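Local coordinates for EDTA monooxygenase (EDTA-degrading bacterium BNC1, PDB 5DQP), which probably uses reduced FMN, supplied by a partner flavin reductase, and molecular oxygen to oxidise EDTA in the bacterial breakdown of this chelator, at residues 226-231 and 422-427. Numbering follows the deposited sequence.
Sequences FGEIIY and LGLPRN
At the N-terminal end of strand 229-233 of the TIM barrel, Ile229 and Glu228 pack against Leu422 and Leu424 of the C-terminal tail, just after helix 418-421. Ile229 CD1 presses on Leu422 CD1 at 3.5 Å, tight for two methyl groups, with the two side chains at roughly a right angle. The extended isoleucine chain (chi2 176°) carries this methyl out to the tail, and Leu422 leans in turn on Tyr7 at the start of the barrel strand 7-11. One residue before Ile229, Glu228 meets Leu424 at a slant: Leu424 CD1 lies 3.9 Å and Leu424 CD2 4.1 Å from Glu228 CB. Leu424 CD1 also comes to 3.8 Å from Glu228 OE2, a plain van der Waals contact. That buried carboxylate is satisfied elsewhere: OE2 forms a salt bridge with Arg419 of helix 418-421, while OE1 accepts a hydrogen bond from the backbone N of Val210 at the start of the adjacent strand. Arg419 NH1 serves both this carboxylate and Pro425 O of the tail. Gly423, with positive phi (74°), ends the helix in a Schellman motif; on either side of it the CB bonds of Leu422 and Leu424 point toward 226-231. No hydrogen bond or salt bridge joins the two segments directly; an apolar patch seats the C-terminal tail on the end of the luciferase-like TIM barrel at which strand 229-233 begins.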
loop_
_atom_site.group_PDB
_atom_site.type_symbol
_atom_site.label_atom_id
_atom_site.label_comp_id
_atom_site.label_asym_id
_atom_site.label_seq_id
_atom_site.Cartn_x
_atom_site.Cartn_y
_atom_site.Cartn_z
ATOM N N PHE A 226 15.747 -13.799 10.558
ATOM C CA PHE A 226 14.456 -13.438 9.988
ATOM C C PHE A 226 14.318 -13.650 8.488
ATOM O O PHE A 226 13.186 -13.690 8.011
ATOM C CB PHE A 226 14.147 -11.970 10.291
ATOM C CG PHE A 226 14.024 -11.686 11.746
ATOM C CD1 PHE A 226 12.914 -12.119 12.444
ATOM C CD2 PHE A 226 15.028 -11.011 12.425
ATOM C CE1 PHE A 226 12.794 -11.876 13.810
ATOM C CE2 PHE A 226 14.920 -10.773 13.783
ATOM C CZ PHE A 226 13.804 -11.199 14.472
ATOM N N GLY A 227 15.405 -13.778 7.734
ATOM C CA GLY A 227 15.295 -13.847 6.285
ATOM C C GLY A 227 14.951 -15.254 5.833
ATOM O O GLY A 227 15.570 -16.229 6.264
ATOM N N GLU A 228 13.935 -15.366 4.990
ATOM C CA GLU A 228 13.600 -16.649 4.389
ATOM C C GLU A 228 14.042 -16.707 2.950
ATOM O O GLU A 228 14.334 -17.790 2.436
ATOM C CB GLU A 228 12.095 -16.889 4.476
ATOM C CG GLU A 228 11.610 -16.567 5.865
ATOM C CD GLU A 228 10.128 -16.775 6.053
ATOM O OE1 GLU A 228 9.380 -15.767 6.115
ATOM O OE2 GLU A 228 9.721 -17.949 6.147
ATOM N N ILE A 229 14.082 -15.549 2.298
ATOM C CA ILE A 229 14.727 -15.387 1.009
ATOM C C ILE A 229 15.820 -14.346 1.158
ATOM O O ILE A 229 15.615 -13.286 1.764
ATOM C CB ILE A 229 13.752 -14.966 -0.099
ATOM C CG1 ILE A 229 12.488 -15.824 -0.084
ATOM C CG2 ILE A 229 14.463 -15.033 -1.442
ATOM C CD1 ILE A 229 11.454 -15.366 -1.120
ATOM N N ILE A 230 16.979 -14.656 0.600
ATOM C CA ILE A 230 18.117 -13.756 0.581
ATOM C C ILE A 230 18.484 -13.516 -0.877
ATOM O O ILE A 230 18.701 -14.474 -1.634
ATOM C CB ILE A 230 19.302 -14.349 1.362
ATOM C CG1 ILE A 230 18.835 -14.867 2.739
ATOM C CG2 ILE A 230 20.465 -13.350 1.405
ATOM C CD1 ILE A 230 19.893 -15.652 3.501
ATOM N N TYR A 231 18.532 -12.244 -1.267
ATOM C CA TYR A 231 19.067 -11.844 -2.563
ATOM C C TYR A 231 20.578 -11.743 -2.484
ATOM O O TYR A 231 21.124 -11.270 -1.488
ATOM C CB TYR A 231 18.515 -10.496 -2.998
ATOM C CG TYR A 231 17.041 -10.485 -3.242
ATOM C CD1 TYR A 231 16.309 -11.672 -3.276
ATOM C CD2 TYR A 231 16.376 -9.288 -3.456
ATOM C CE1 TYR A 231 14.950 -11.656 -3.520
ATOM C CE2 TYR A 231 15.020 -9.260 -3.714
ATOM C CZ TYR A 231 14.309 -10.439 -3.745
ATOM O OH TYR A 231 12.953 -10.399 -3.982
ATOM N N LEU A 422 6.991 -21.585 -2.064
ATOM C CA LEU A 422 8.426 -21.587 -1.793
ATOM C C LEU A 422 8.886 -22.752 -0.921
ATOM O O LEU A 422 10.091 -22.890 -0.703
ATOM C CB LEU A 422 8.817 -20.266 -1.124
ATOM C CG LEU A 422 8.582 -19.086 -2.060
ATOM C CD1 LEU A 422 9.025 -17.801 -1.395
ATOM C CD2 LEU A 422 9.376 -19.327 -3.329
ATOM N N GLY A 423 7.972 -23.579 -0.407
ATOM C CA GLY A 423 8.387 -24.723 0.377
ATOM C C GLY A 423 8.877 -24.373 1.760
ATOM O O GLY A 423 9.645 -25.133 2.339
ATOM N N LEU A 424 8.443 -23.239 2.314
ATOM C CA LEU A 424 8.932 -22.717 3.584
ATOM C C LEU A 424 8.112 -23.233 4.764
ATOM O O LEU A 424 6.955 -23.626 4.608
ATOM C CB LEU A 424 8.900 -21.192 3.556
ATOM C CG LEU A 424 9.903 -20.504 2.614
ATOM C CD1 LEU A 424 9.532 -19.031 2.489
ATOM C CD2 LEU A 424 11.384 -20.671 3.086
ATOM N N PRO A 425 8.703 -23.248 5.964
ATOM C CA PRO A 425 7.949 -23.635 7.167
ATOM C C PRO A 425 6.695 -22.796 7.337
ATOM O O PRO A 425 6.710 -21.581 7.127
ATOM C CB PRO A 425 8.932 -23.356 8.314
ATOM C CG PRO A 425 10.253 -23.088 7.674
ATOM C CD PRO A 425 9.983 -22.607 6.298
ATOM N N ARG A 426 5.607 -23.439 7.759
ATOM C CA ARG A 426 4.406 -22.674 8.086
ATOM C C ARG A 426 4.666 -21.707 9.232
ATOM O O ARG A 426 4.094 -20.610 9.271
ATOM C CB ARG A 426 3.247 -23.608 8.443
ATOM C CG ARG A 426 1.952 -22.850 8.791
ATOM C CD ARG A 426 0.778 -23.775 9.134
ATOM N NE ARG A 426 0.432 -24.670 8.034
ATOM C CZ ARG A 426 0.666 -25.982 8.034
ATOM N NH1 ARG A 426 1.239 -26.557 9.088
ATOM N NH2 ARG A 426 0.322 -26.722 6.987
ATOM N N ASN A 427 5.533 -22.094 10.166
ATOM C CA ASN A 427 5.848 -21.317 11.359
ATOM C C ASN A 427 7.351 -21.071 11.329
ATOM O O ASN A 427 8.124 -21.793 11.971
ATOM C CB ASN A 427 5.391 -22.070 12.607
ATOM C CG ASN A 427 5.590 -21.288 13.879
ATOM O OD1 ASN A 427 6.333 -20.315 13.913
ATOM N ND2 ASN A 427 4.930 -21.724 14.948
#